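PDB 6W1W: motility-associated killing factor MakB, which is one component of a three-part cytotoxin, structurally similar to alpha-pore-forming toxins, and probably acts with its partners to form pores in target membranes. Local coordinates for residues Y201-F214 against E251-T265. Residues are numbered along the deposited sequence; the frame is centred on the assembly and turned at random.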
loop_
_atom_site.group_PDB
_atom_site.type_symbol
_atom_site.label_atom_id
_atom_site.label_comp_id
_atom_site.label_asym_id
_atom_site.label_seq_id
_atom_site.Cartn_x
_atom_site.Cartn_y
_atom_site.Cartn_z
ATOM N N TYR A 201 11.615 12.859 -15.680
ATOM C CA TYR A 201 11.436 13.031 -17.110
ATOM C C TYR A 201 11.723 14.479 -17.492
ATOM O O TYR A 201 11.852 15.363 -16.638
ATOM C CB TYR A 201 10.018 12.633 -17.526
ATOM C CG TYR A 201 9.628 11.242 -17.071
ATOM C CD1 TYR A 201 9.106 11.022 -15.796
ATOM C CD2 TYR A 201 9.787 10.150 -17.906
ATOM C CE1 TYR A 201 8.756 9.746 -15.370
ATOM C CE2 TYR A 201 9.443 8.876 -17.492
ATOM C CZ TYR A 201 8.927 8.675 -16.227
ATOM O OH TYR A 201 8.590 7.398 -15.825
ATOM N N GLY A 202 11.824 14.710 -18.798
ATOM C CA GLY A 202 12.106 16.028 -19.337
ATOM C C GLY A 202 11.718 16.086 -20.798
ATOM O O GLY A 202 11.423 15.069 -21.428
ATOM N N VAL A 203 11.716 17.303 -21.338
ATOM C CA VAL A 203 11.338 17.556 -22.724
ATOM C C VAL A 203 12.525 18.199 -23.428
ATOM O O VAL A 203 13.109 19.161 -22.915
ATOM C CB VAL A 203 10.080 18.440 -22.815
ATOM C CG1 VAL A 203 10.148 19.570 -21.793
ATOM C CG2 VAL A 203 9.916 19.000 -24.225
ATOM N N VAL A 204 12.872 17.677 -24.604
ATOM C CA VAL A 204 14.120 18.023 -25.277
ATOM C C VAL A 204 13.834 18.803 -26.556
ATOM O O VAL A 204 12.732 18.770 -27.108
ATOM C CB VAL A 204 14.964 16.771 -25.600
ATOM C CG1 VAL A 204 15.182 15.937 -24.341
ATOM C CG2 VAL A 204 14.304 15.935 -26.701
ATOM N N MET A 205 14.865 19.510 -27.028
ATOM C CA MET A 205 14.866 20.199 -28.314
ATOM C C MET A 205 16.290 20.633 -28.634
ATOM O O MET A 205 16.686 21.759 -28.310
ATOM C CB MET A 205 13.915 21.399 -28.297
ATOM C CG MET A 205 12.860 21.377 -29.397
ATOM S SD MET A 205 13.478 21.782 -31.049
ATOM C CE MET A 205 13.911 20.167 -31.702
ATOM N N THR A 206 17.073 19.724 -29.228
ATOM C CA THR A 206 18.506 19.883 -29.492
ATOM C C THR A 206 19.336 19.916 -28.208
ATOM O O THR A 206 20.561 19.741 -28.253
ATOM C CB THR A 206 18.775 21.135 -30.338
ATOM N N THR A 207 18.678 20.137 -27.064
ATOM C CA THR A 207 19.304 20.065 -25.746
ATOM C C THR A 207 18.421 19.269 -24.785
ATOM O O THR A 207 17.999 18.150 -25.102
ATOM C CB THR A 207 19.577 21.471 -25.183
ATOM O OG1 THR A 207 18.375 22.255 -25.220
ATOM C CG2 THR A 207 20.669 22.180 -25.986
ATOM N N SER A 208 18.129 19.835 -23.614
ATOM C CA SER A 208 17.301 19.163 -22.620
ATOM C C SER A 208 16.815 20.178 -21.593
ATOM O O SER A 208 17.533 21.117 -21.246
ATOM C CB SER A 208 18.068 18.031 -21.920
ATOM O OG SER A 208 18.379 16.964 -22.805
ATOM N N VAL A 209 15.594 19.970 -21.101
ATOM C CA VAL A 209 14.993 20.830 -20.076
ATOM C C VAL A 209 14.201 19.970 -19.094
ATOM O O VAL A 209 13.346 19.181 -19.529
ATOM C CB VAL A 209 14.091 21.911 -20.702
ATOM C CG1 VAL A 209 13.233 22.577 -19.632
ATOM C CG2 VAL A 209 14.913 22.967 -21.447
ATOM N N PRO A 210 14.432 20.082 -17.782
ATOM C CA PRO A 210 13.662 19.272 -16.827
ATOM C C PRO A 210 12.192 19.667 -16.819
ATOM O O PRO A 210 11.810 20.769 -17.217
ATOM C CB PRO A 210 14.322 19.571 -15.476
ATOM C CG PRO A 210 14.990 20.884 -15.661
ATOM C CD PRO A 210 15.443 20.917 -17.103
ATOM N N PHE A 211 11.356 18.740 -16.355
ATOM C CA PHE A 211 9.916 18.911 -16.487
ATOM C C PHE A 211 9.162 18.238 -15.349
ATOM O O PHE A 211 8.744 18.904 -14.395
ATOM C CB PHE A 211 9.465 18.368 -17.847
ATOM C CG PHE A 211 7.983 18.417 -18.071
ATOM C CD1 PHE A 211 7.221 17.262 -17.996
ATOM C CD2 PHE A 211 7.353 19.607 -18.378
ATOM C CE1 PHE A 211 5.860 17.296 -18.207
ATOM C CE2 PHE A 211 5.989 19.645 -18.589
ATOM C CZ PHE A 211 5.243 18.487 -18.505
ATOM N N LEU A 212 8.986 16.925 -15.436
ATOM C CA LEU A 212 8.225 16.161 -14.459
ATOM C C LEU A 212 9.165 15.221 -13.718
ATOM O O LEU A 212 10.175 14.774 -14.270
ATOM C CB LEU A 212 7.112 15.356 -15.140
ATOM C CG LEU A 212 5.989 14.695 -14.337
ATOM C CD1 LEU A 212 4.772 14.550 -15.229
ATOM C CD2 LEU A 212 6.386 13.331 -13.774
ATOM N N SER A 213 8.819 14.912 -12.467
ATOM C CA SER A 213 9.637 14.007 -11.664
ATOM C C SER A 213 8.786 13.481 -10.517
ATOM O O SER A 213 8.519 14.217 -9.565
ATOM C CB SER A 213 10.884 14.716 -11.139
ATOM O OG SER A 213 10.743 15.071 -9.774
ATOM N N PHE A 214 8.370 12.221 -10.601
ATOM C CA PHE A 214 7.636 11.581 -9.519
ATOM C C PHE A 214 8.429 10.389 -8.997
ATOM O O PHE A 214 9.259 9.811 -9.703
ATOM C CB PHE A 214 6.228 11.150 -9.965
ATOM C CG PHE A 214 6.180 9.825 -10.675
ATOM C CD1 PHE A 214 6.812 9.650 -11.891
ATOM C CD2 PHE A 214 5.470 8.764 -10.141
ATOM C CE1 PHE A 214 6.759 8.436 -12.548
ATOM C CE2 PHE A 214 5.412 7.547 -10.796
ATOM C CZ PHE A 214 6.057 7.385 -12.000
ATOM N N GLU A 251 7.573 19.760 -28.633
ATOM C CA GLU A 251 7.748 20.038 -27.210
ATOM C C GLU A 251 6.480 19.731 -26.422
ATOM O O GLU A 251 6.523 19.021 -25.410
ATOM C CB GLU A 251 8.163 21.494 -27.009
ATOM C CG GLU A 251 9.577 21.808 -27.454
ATOM C CD GLU A 251 10.402 22.416 -26.340
ATOM O OE1 GLU A 251 9.931 22.401 -25.181
ATOM O OE2 GLU A 251 11.517 22.908 -26.623
ATOM N N GLU A 252 5.340 20.266 -26.867
ATOM C CA GLU A 252 4.088 20.015 -26.162
ATOM C C GLU A 252 3.708 18.542 -26.217
ATOM O O GLU A 252 3.275 17.968 -25.210
ATOM C CB GLU A 252 2.968 20.877 -26.744
ATOM C CG GLU A 252 2.991 22.325 -26.287
ATOM C CD GLU A 252 1.669 23.030 -26.526
ATOM O OE1 GLU A 252 0.624 22.343 -26.573
ATOM O OE2 GLU A 252 1.674 24.272 -26.664
ATOM N N ALA A 253 3.868 17.915 -27.385
ATOM C CA ALA A 253 3.511 16.510 -27.536
ATOM C C ALA A 253 4.294 15.624 -26.576
ATOM O O ALA A 253 3.758 14.633 -26.066
ATOM C CB ALA A 253 3.737 16.066 -28.981
ATOM N N GLN A 254 5.558 15.959 -26.316
ATOM C CA GLN A 254 6.314 15.215 -25.314
ATOM C C GLN A 254 5.697 15.389 -23.933
ATOM O O GLN A 254 5.458 14.407 -23.221
ATOM C CB GLN A 254 7.776 15.661 -25.308
ATOM C CG GLN A 254 8.590 15.160 -26.489
ATOM C CD GLN A 254 9.971 15.783 -26.537
ATOM O OE1 GLN A 254 10.800 15.559 -25.652
ATOM N NE2 GLN A 254 10.220 16.587 -27.566
ATOM N N ALA A 255 5.422 16.640 -23.548
ATOM C CA ALA A 255 4.787 16.900 -22.258
ATOM C C ALA A 255 3.410 16.260 -22.186
ATOM O O ALA A 255 3.007 15.754 -21.131
ATOM C CB ALA A 255 4.685 18.403 -22.010
ATOM N N ALA A 256 2.670 16.276 -23.297
ATOM C CA ALA A 256 1.365 15.626 -23.315
ATOM C C ALA A 256 1.507 14.127 -23.097
ATOM O O ALA A 256 0.770 13.529 -22.302
ATOM C CB ALA A 256 0.649 15.918 -24.635
ATOM N N ALA A 257 2.474 13.506 -23.777
ATOM C CA ALA A 257 2.651 12.063 -23.674
ATOM C C ALA A 257 3.183 11.663 -22.302
ATOM O O ALA A 257 2.779 10.631 -21.751
ATOM C CB ALA A 257 3.579 11.575 -24.783
ATOM N N ILE A 258 4.086 12.465 -21.733
ATOM C CA ILE A 258 4.626 12.164 -20.407
ATOM C C ILE A 258 3.512 12.145 -19.367
ATOM O O ILE A 258 3.316 11.146 -18.661
ATOM C CB ILE A 258 5.726 13.173 -20.031
ATOM C CG1 ILE A 258 6.956 12.978 -20.924
ATOM C CG2 ILE A 258 6.079 13.051 -18.547
ATOM C CD1 ILE A 258 8.098 13.935 -20.637
ATOM N N THR A 259 2.755 13.250 -19.272
ATOM C CA THR A 259 1.760 13.407 -18.210
ATOM C C THR A 259 0.675 12.339 -18.289
ATOM O O THR A 259 0.208 11.843 -17.257
ATOM C CB THR A 259 1.137 14.804 -18.268
ATOM O OG1 THR A 259 0.596 15.042 -19.574
ATOM C CG2 THR A 259 2.173 15.869 -17.952
ATOM N N LYS A 260 0.258 11.973 -19.502
ATOM C CA LYS A 260 -0.732 10.910 -19.646
ATOM C C LYS A 260 -0.252 9.615 -18.999
ATOM O O LYS A 260 -1.038 8.907 -18.359
ATOM C CB LYS A 260 -1.060 10.712 -21.125
ATOM C CG LYS A 260 -1.390 9.290 -21.547
ATOM C CD LYS A 260 -2.752 8.844 -21.059
ATOM C CE LYS A 260 -3.256 7.644 -21.843
ATOM N NZ LYS A 260 -3.696 8.022 -23.217
ATOM N N ALA A 261 1.044 9.305 -19.118
ATOM C CA ALA A 261 1.567 8.067 -18.544
ATOM C C ALA A 261 1.705 8.143 -17.027
ATOM O O ALA A 261 1.496 7.136 -16.340
ATOM C CB ALA A 261 2.914 7.721 -19.177
ATOM N N ILE A 262 2.054 9.312 -16.485
ATOM C CA ILE A 262 2.098 9.470 -15.032
ATOM C C ILE A 262 0.706 9.284 -14.433
ATOM O O ILE A 262 0.540 8.607 -13.409
ATOM C CB ILE A 262 2.696 10.838 -14.658
ATOM C CG1 ILE A 262 3.968 11.088 -15.463
ATOM C CG2 ILE A 262 2.994 10.898 -13.167
ATOM C CD1 ILE A 262 5.041 10.054 -15.226
ATOM N N ILE A 263 -0.315 9.876 -15.061
ATOM C CA ILE A 263 -1.687 9.645 -14.616
ATOM C C ILE A 263 -2.049 8.175 -14.772
ATOM O O ILE A 263 -2.638 7.564 -13.871
ATOM C CB ILE A 263 -2.666 10.562 -15.382
ATOM C CG1 ILE A 263 -2.906 11.863 -14.612
ATOM C CG2 ILE A 263 -4.001 9.862 -15.647
ATOM C CD1 ILE A 263 -1.730 12.804 -14.599
ATOM N N GLN A 264 -1.670 7.574 -15.904
ATOM C CA GLN A 264 -2.017 6.182 -16.170
ATOM C C GLN A 264 -1.422 5.239 -15.128
ATOM O O GLN A 264 -2.017 4.198 -14.824
ATOM C CB GLN A 264 -1.560 5.792 -17.576
ATOM C CG GLN A 264 -1.996 4.410 -18.019
ATOM C CD GLN A 264 -3.483 4.190 -17.868
ATOM O OE1 GLN A 264 -3.923 3.419 -17.017
ATOM N NE2 GLN A 264 -4.270 4.865 -18.699
ATOM N N THR A 265 -0.262 5.581 -14.559
ATOM C CA THR A 265 0.285 4.748 -13.491
ATOM C C THR A 265 -0.392 5.047 -12.160
ATOM O O THR A 265 -0.579 4.135 -11.343
ATOM C CB THR A 265 1.809 4.924 -13.376
ATOM O OG1 THR A 265 2.133 6.308 -13.194
ATOM C CG2 THR A 265 2.526 4.389 -14.631
#
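Q254 meets the backbone of V204 through its amide, a case of a helix side chain serving as backbone partner for a hairpin. V204 N donates to Q254 OE1 over 3.1 Å, almost straight at 170°, though tilted from the carbonyl plane, and Q254 NE2 returns a weak, longer bond to V204 O. One turn earlier, E251 lies across the loop end, its carboxylate against V203 CG2 and M205 CB. Beyond the amide the interface becomes mainly apolar. I258 sets its CD1 3.9 Å from Y201 CB and its CG2 near L212 CD1, while A255 CB packs 3.6 Å from F211 CZ and T259 CG2 lies at that ring's edge. Further along the helix, I262 CG1 meets L212 CD1 at 3.6 Å, its CD1 touches Y201 CE1 and F214 CE1, which lie close together, and its CG2 makes a CH-pi contact over one face of the F214 ring, 4.3 Å from the centroid. With CG of F214 between its backbone N and carbonyl carbon (chi1 83°), the ring edge meets that of Y201. Q254 NE2 also donates to A249 O, just before the helix, helping fix the amide's rotation. The helix runs antiparallel to strand 201-203 and nearly parallel to strand 209-214, joining the hairpin to the helical bundle; I167 of helix 157-176 touches Y201 and I258, and W47 of helix 46-66 packs on A255 and T259.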